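Local structure of magnesium transporter, putative (3KXR) at the interface of chains A and B. The protein probably transports magnesium or related cations across the membrane; this piece holds part of its MgtE intracellular N domain and its pair of CBS domains. Sequence-based numbering; all coordinates share one arbitrary frame. Chains: chain A/B, Magnesium transporter, putative.

Contact 1: the interface of chains A and B. Residues chain A 21, 24-26, 29; chain B 64, 66-68, 75, 79, 82.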
loop_
_atom_site.group_PDB
_atom_site.type_symbol
_atom_site.label_atom_id
_atom_site.label_comp_id
_atom_site.label_asym_id
_atom_site.label_seq_id
_atom_site.Cartn_x
_atom_site.Cartn_y
_atom_site.Cartn_z
ATOM N N TRP A 21 12.694 -14.002 13.683
ATOM C CA TRP A 21 11.666 -14.687 14.460
ATOM C C TRP A 21 10.681 -15.522 13.653
ATOM O O TRP A 21 9.548 -15.781 14.098
ATOM C CB TRP A 21 10.934 -13.655 15.291
ATOM C CG TRP A 21 11.496 -13.575 16.626
ATOM C CD1 TRP A 21 12.698 -14.067 17.046
ATOM C CD2 TRP A 21 10.890 -12.980 17.751
ATOM N NE1 TRP A 21 12.866 -13.826 18.368
ATOM C CE2 TRP A 21 11.764 -13.158 18.834
ATOM C CE3 TRP A 21 9.678 -12.325 17.960
ATOM C CZ2 TRP A 21 11.472 -12.694 20.115
ATOM C CZ3 TRP A 21 9.378 -11.860 19.241
ATOM C CH2 TRP A 21 10.271 -12.041 20.299
ATOM N N TYR A 24 8.928 -18.505 15.158
ATOM C CA TYR A 24 8.149 -18.305 16.377
ATOM C C TYR A 24 6.880 -17.496 16.185
ATOM O O TYR A 24 5.996 -17.553 17.010
ATOM C CB TYR A 24 9.006 -17.633 17.460
ATOM C CG TYR A 24 10.355 -18.264 17.660
ATOM C CD1 TYR A 24 10.460 -19.537 18.151
ATOM C CD2 TYR A 24 11.533 -17.572 17.350
ATOM C CE1 TYR A 24 11.694 -20.132 18.327
ATOM C CE2 TYR A 24 12.774 -18.161 17.533
ATOM C CZ TYR A 24 12.845 -19.440 18.011
ATOM O OH TYR A 24 14.064 -20.058 18.194
ATOM N N LEU A 25 6.815 -16.692 15.127
ATOM C CA LEU A 25 5.628 -15.890 14.817
ATOM C C LEU A 25 4.749 -16.686 13.875
ATOM O O LEU A 25 5.266 -17.253 12.928
ATOM C CB LEU A 25 6.037 -14.599 14.112
ATOM C CG LEU A 25 6.825 -13.600 14.959
ATOM C CD1 LEU A 25 7.442 -12.495 14.087
ATOM C CD2 LEU A 25 5.947 -13.006 16.067
ATOM N N PRO A 26 3.421 -16.702 14.108
ATOM C CA PRO A 26 2.448 -17.224 13.141
ATOM C C PRO A 26 2.546 -16.498 11.801
ATOM O O PRO A 26 2.858 -15.284 11.763
ATOM C CB PRO A 26 1.108 -16.889 13.763
ATOM C CG PRO A 26 1.391 -16.452 15.147
ATOM C CD PRO A 26 2.775 -15.996 15.223
ATOM N N PHE A 29 0.597 -13.354 11.537
ATOM C CA PHE A 29 1.172 -12.178 12.157
ATOM C C PHE A 29 2.204 -11.559 11.204
ATOM O O PHE A 29 2.255 -10.339 11.025
ATOM C CB PHE A 29 1.811 -12.582 13.493
ATOM C CG PHE A 29 2.500 -11.470 14.188
ATOM C CD1 PHE A 29 1.904 -10.817 15.245
ATOM C CD2 PHE A 29 3.757 -11.071 13.788
ATOM C CE1 PHE A 29 2.536 -9.763 15.892
ATOM C CE2 PHE A 29 4.404 -9.993 14.434
ATOM C CZ PHE A 29 3.785 -9.348 15.489
HETATM N N MSE B 64 -1.204 -7.365 18.875
HETATM C CA MSE B 64 -1.084 -8.163 20.056
HETATM C C MSE B 64 0.238 -8.881 20.116
HETATM O O MSE B 64 0.922 -9.047 19.140
HETATM C CB MSE B 64 -2.208 -9.196 20.076
HETATM C CG MSE B 64 -2.158 -10.125 18.890
HETATM SE SE MSE B 64 -3.596 -11.447 18.884
HETATM C CE MSE B 64 -3.549 -11.995 16.962
ATOM N N VAL B 66 1.674 -12.331 20.199
ATOM C CA VAL B 66 1.356 -13.729 19.929
ATOM C C VAL B 66 2.626 -14.494 19.461
ATOM O O VAL B 66 3.461 -13.950 18.746
ATOM C CB VAL B 66 0.213 -13.833 18.875
ATOM C CG1 VAL B 66 0.534 -12.948 17.678
ATOM C CG2 VAL B 66 -0.011 -15.266 18.463
ATOM N N LEU B 67 2.777 -15.744 19.894
ATOM C CA LEU B 67 3.870 -16.606 19.443
ATOM C C LEU B 67 3.328 -18.017 19.193
ATOM O O LEU B 67 2.301 -18.418 19.771
ATOM C CB LEU B 67 4.992 -16.637 20.499
ATOM C CG LEU B 67 5.863 -15.390 20.736
ATOM C CD1 LEU B 67 6.755 -15.551 21.931
ATOM C CD2 LEU B 67 6.696 -15.106 19.492
ATOM N N SER B 68 3.998 -18.778 18.347
ATOM C CA SER B 68 3.559 -20.138 18.067
ATOM C C SER B 68 3.979 -21.058 19.212
ATOM O O SER B 68 4.729 -20.680 20.108
ATOM C CB SER B 68 4.165 -20.677 16.768
ATOM O OG SER B 68 5.558 -20.962 16.957
ATOM N N GLN B 75 11.932 -16.067 24.028
ATOM C CA GLN B 75 11.219 -15.224 23.056
ATOM C C GLN B 75 10.175 -14.350 23.718
ATOM O O GLN B 75 10.021 -13.202 23.356
ATOM C CB GLN B 75 10.526 -16.069 21.988
ATOM C CG GLN B 75 11.466 -16.622 20.922
ATOM C CD GLN B 75 12.369 -17.697 21.473
ATOM O OE1 GLN B 75 11.898 -18.733 21.958
ATOM N NE2 GLN B 75 13.678 -17.435 21.461
ATOM N N PHE B 79 9.901 -10.279 23.771
ATOM C CA PHE B 79 8.740 -9.613 23.180
ATOM C C PHE B 79 8.216 -8.515 24.106
ATOM O O PHE B 79 7.868 -7.410 23.681
ATOM C CB PHE B 79 7.620 -10.642 22.927
ATOM C CG PHE B 79 6.877 -10.455 21.618
ATOM C CD1 PHE B 79 6.808 -9.224 20.989
ATOM C CD2 PHE B 79 6.195 -11.528 21.053
ATOM C CE1 PHE B 79 6.097 -9.076 19.804
ATOM C CE2 PHE B 79 5.472 -11.397 19.872
ATOM C CZ PHE B 79 5.416 -10.184 19.240
ATOM N N ARG B 82 10.773 -5.560 24.134
ATOM C CA ARG B 82 11.075 -4.827 22.902
ATOM C C ARG B 82 9.897 -4.050 22.320
ATOM O O ARG B 82 10.067 -3.286 21.422
ATOM C CB ARG B 82 11.558 -5.807 21.846
ATOM C CG ARG B 82 10.397 -6.599 21.198
ATOM C CD ARG B 82 10.858 -7.806 20.389
ATOM N NE ARG B 82 11.818 -7.461 19.328
ATOM C CZ ARG B 82 12.275 -8.318 18.408
ATOM N NH1 ARG B 82 11.859 -9.592 18.383
ATOM N NH2 ARG B 82 13.161 -7.897 17.511
#

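Contact 2: the interface of chains A and B. Residues chain A 8-10, 32, 36; chain B 40, 43, 62-64, 85.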
loop_
_atom_site.group_PDB
_atom_site.type_symbol
_atom_site.label_atom_id
_atom_site.label_comp_id
_atom_site.label_asym_id
_atom_site.label_seq_id
_atom_site.Cartn_x
_atom_site.Cartn_y
_atom_site.Cartn_z
ATOM N N LEU A 8 2.476 2.665 17.457
ATOM C CA LEU A 8 1.974 1.441 16.759
ATOM C C LEU A 8 2.945 0.271 16.853
ATOM O O LEU A 8 4.147 0.463 16.998
ATOM C CB LEU A 8 1.642 1.697 15.258
ATOM C CG LEU A 8 0.183 1.973 14.799
ATOM C CD1 LEU A 8 -0.079 3.465 14.551
ATOM C CD2 LEU A 8 -0.202 1.175 13.537
ATOM N N LEU A 9 2.399 -0.938 16.719
ATOM C CA LEU A 9 3.143 -2.197 16.908
ATOM C C LEU A 9 4.005 -2.604 15.720
ATOM O O LEU A 9 5.205 -2.881 15.850
ATOM C CB LEU A 9 2.170 -3.359 17.186
ATOM C CG LEU A 9 2.771 -4.771 17.346
ATOM C CD1 LEU A 9 3.757 -4.778 18.483
ATOM C CD2 LEU A 9 1.720 -5.869 17.554
ATOM N N PHE A 10 3.369 -2.694 14.565
ATOM C CA PHE A 10 4.064 -3.158 13.385
ATOM C C PHE A 10 5.071 -2.083 12.953
ATOM O O PHE A 10 6.102 -2.409 12.380
ATOM C CB PHE A 10 3.066 -3.582 12.294
ATOM C CG PHE A 10 2.036 -4.628 12.776
ATOM C CD1 PHE A 10 2.375 -5.994 12.872
ATOM C CD2 PHE A 10 0.728 -4.241 13.163
ATOM C CE1 PHE A 10 1.423 -6.972 13.324
ATOM C CE2 PHE A 10 -0.235 -5.209 13.629
ATOM C CZ PHE A 10 0.118 -6.568 13.705
ATOM N N ARG A 32 0.375 -9.689 8.440
ATOM C CA ARG A 32 -0.236 -8.414 8.804
ATOM C C ARG A 32 0.871 -7.367 8.950
ATOM O O ARG A 32 0.705 -6.218 8.550
ATOM C CB ARG A 32 -1.079 -8.517 10.083
ATOM C CG ARG A 32 -2.439 -9.243 9.877
ATOM C CD ARG A 32 -3.394 -9.158 11.118
ATOM N NE ARG A 32 -2.603 -9.245 12.357
ATOM C CZ ARG A 32 -2.376 -10.362 13.068
ATOM N NH1 ARG A 32 -2.890 -11.535 12.685
ATOM N NH2 ARG A 32 -1.627 -10.305 14.179
ATOM N N GLN A 36 1.469 -3.853 6.629
ATOM C CA GLN A 36 1.441 -2.540 7.261
ATOM C C GLN A 36 2.717 -1.767 7.009
ATOM O O GLN A 36 2.780 -0.585 7.254
ATOM C CB GLN A 36 1.174 -2.674 8.760
ATOM C CG GLN A 36 0.003 -1.849 9.286
ATOM C CD GLN A 36 -0.700 -2.531 10.476
ATOM O OE1 GLN A 36 -1.003 -3.735 10.421
ATOM N NE2 GLN A 36 -0.959 -1.761 11.551
ATOM N N ARG B 40 -4.439 -0.565 8.308
ATOM C CA ARG B 40 -5.201 -0.608 9.575
ATOM C C ARG B 40 -6.664 -0.311 9.298
ATOM O O ARG B 40 -7.545 -0.939 9.860
ATOM C CB ARG B 40 -4.685 0.410 10.622
ATOM C CG ARG B 40 -3.627 -0.091 11.615
ATOM C CD ARG B 40 -3.801 0.496 13.055
ATOM N N GLN B 43 -8.330 -3.179 7.643
ATOM C CA GLN B 43 -8.575 -4.252 8.614
ATOM C C GLN B 43 -9.890 -3.980 9.360
ATOM O O GLN B 43 -10.695 -4.883 9.569
ATOM C CB GLN B 43 -7.399 -4.407 9.593
ATOM C CG GLN B 43 -6.110 -5.060 9.003
ATOM C CD GLN B 43 -4.824 -4.998 9.941
ATOM O OE1 GLN B 43 -4.867 -4.550 11.105
ATOM N NE2 GLN B 43 -3.692 -5.480 9.407
ATOM N N HIS B 62 -6.106 -6.249 16.053
ATOM C CA HIS B 62 -5.209 -7.289 15.572
ATOM C C HIS B 62 -3.837 -7.177 16.223
ATOM O O HIS B 62 -3.080 -8.139 16.204
ATOM C CB HIS B 62 -5.030 -7.232 14.055
ATOM C CG HIS B 62 -6.257 -7.607 13.262
ATOM N ND1 HIS B 62 -6.860 -8.851 13.341
ATOM C CD2 HIS B 62 -6.974 -6.903 12.344
ATOM C CE1 HIS B 62 -7.895 -8.891 12.514
ATOM N NE2 HIS B 62 -7.990 -7.719 11.904
ATOM N N GLN B 63 -3.528 -5.997 16.762
ATOM C CA GLN B 63 -2.267 -5.720 17.484
ATOM C C GLN B 63 -2.161 -6.470 18.786
ATOM O O GLN B 63 -2.917 -6.228 19.716
ATOM C CB GLN B 63 -2.143 -4.220 17.808
ATOM C CG GLN B 63 -1.274 -3.514 16.850
ATOM C CD GLN B 63 -1.415 -2.020 16.855
ATOM O OE1 GLN B 63 -0.564 -1.314 17.401
ATOM N NE2 GLN B 63 -2.449 -1.519 16.179
HETATM N N MSE B 64 -1.204 -7.365 18.875
HETATM C CA MSE B 64 -1.084 -8.163 20.056
HETATM C C MSE B 64 0.238 -8.881 20.116
HETATM O O MSE B 64 0.922 -9.047 19.140
HETATM C CB MSE B 64 -2.208 -9.196 20.076
HETATM C CG MSE B 64 -2.158 -10.125 18.890
HETATM SE SE MSE B 64 -3.596 -11.447 18.884
HETATM C CE MSE B 64 -3.549 -11.995 16.962
ATOM N N LEU B 85 3.087 -1.581 24.088
ATOM C CA LEU B 85 1.737 -1.757 23.614
ATOM C C LEU B 85 0.749 -1.414 24.719
ATOM O O LEU B 85 0.957 -1.760 25.886
ATOM C CB LEU B 85 1.567 -3.194 23.238
ATOM C CG LEU B 85 0.569 -3.492 22.167
ATOM C CD1 LEU B 85 1.112 -2.887 20.901
ATOM C CD2 LEU B 85 0.457 -5.024 22.083
#

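Contact 1: the interface of chains A and B
The indole of A:Trp21 is sandwiched between two side chains of chain B. On one face lies CG of B:Gln75. On the opposite face NH1 of B:Arg82 makes a cation-pi contact, 3.3 Å from the centroid of the six-membered ring. B:Phe79 N lies in plane at the indole edge, and B:Val66 O likewise at the B:Phe79 edge. The guanidinium meets the indole tip to tip and edge-on, its plane 88° from that of the ring. The B:Arg82 chain bends at chi3 (-56°) to bring NH1 there. A:Trp21 also points its CZ3 corner at a face of B:Phe79, 3.7 Å from CD2, in an edge-to-face pair. An alanine at A:Trp21 would probably loosen this patch, since the surface gripped by B:Gln75, B:Phe79 and B:Arg82 would be gone. B:Gln75 serves a second ring. Its CG sits over the face of A:Tyr24, 3.8 Å from the centroid, and its amide stacks nearly parallel to that ring. The bend at chi2 (70°) turns the amide along the ring. The backbone carbonyl O of A:Tyr24 accepts a nearly straight hydrogen bond from N of B:Ser68, 2.7 Å long and in the carbonyl plane. Farther along, CD1 of A:Phe29 packs 3.5 Å from CG1 of B:Val66, while A:Pro26 CG touches the other methyl, CG2. The A:Trp21-A:Pro26 segment and the start of helix 27-36 thus lie against strand 66-68 and helix 73-82 of the first CBS domain of chain B.

Contact 2: the interface of chains A and B
This patch of the A-B interface joins A:Leu8 to A:Phe10 and helix 27-36, both in the MgtE N domain of chain A, to helix 39-50 and the B:His62 to B:Met64 stretch. B:Gln63 carries its core. The side-chain carbonyl OE1 of B:Gln63 accepts a hydrogen bond from the backbone N of A:Leu9 at 3.1 Å. The bond is bent. The donor stands above the carbonyl plane, 44° out of it, so it does not meet a lone pair squarely. The B:Gln63 chain is extended beyond CG, which carries the amide out to the A:Leu9 backbone. Its aliphatic part packs as well. CG lies 3.5 Å from CB of A:Leu9 and also touches CE2 of A:Phe10. The A:Phe10 ring crosses the B:Gln63 amide obliquely.

A:Leu9 has CG anti to the backbone N (chi1 177°). This sends CD2 to the backbone of B:Met64, a selenomethionine, 3.5 Å from its N. CB and CD1 of A:Leu9 meet the tip of B:Leu85, at its CD1. Within chain A, CD2 of A:Leu9 also lies over one face of A:Phe10, offset toward the rim, and may help to place that ring.

Farther out, A:Arg32 crosses B:His62 at about a right angle. The guanidinium and imidazole planes are only 19° apart, but the contact is made by NE and CD of A:Arg32 against CB and CG of B:His62. NE comes within 3.6 Å of CB. The bend of A:Arg32 at chi3 brings NH2 toward the carbonyl O of B:His62. If the imidazole were protonated, the nearby guanidinium would probably disfavour that charge. At the outer rim, CD2 of A:Leu8 meets the modelled end of the incomplete B:Arg40 side chain, tip to tip. Beside it the amides of A:Gln36 and B:Gln43 stand nearly perpendicular, and NE2 of B:Gln43 gives a weak hydrogen bond to OE1 of A:Gln36 at 3.4 Å.

Contact 1 and contact 2 are neighbouring patches of one interface, with their C-alpha centres about 13 Å apart. They share B:Met64. Helix 27-36 of chain A also serves both, giving A:Phe29 to contact 1 and A:Arg32 and A:Gln36 to contact 2. On chain B, contact 1 uses the first CBS domain, while contact 2 also reaches helix 39-50 of the MgtE N segment. The N-terminal part of chain A therefore bridges two parts of its neighbour. The interface is not an exact two-fold. The deposited assembly holds three copies, and the structure alone does not show whether this pairing occurs in the full-length transporter.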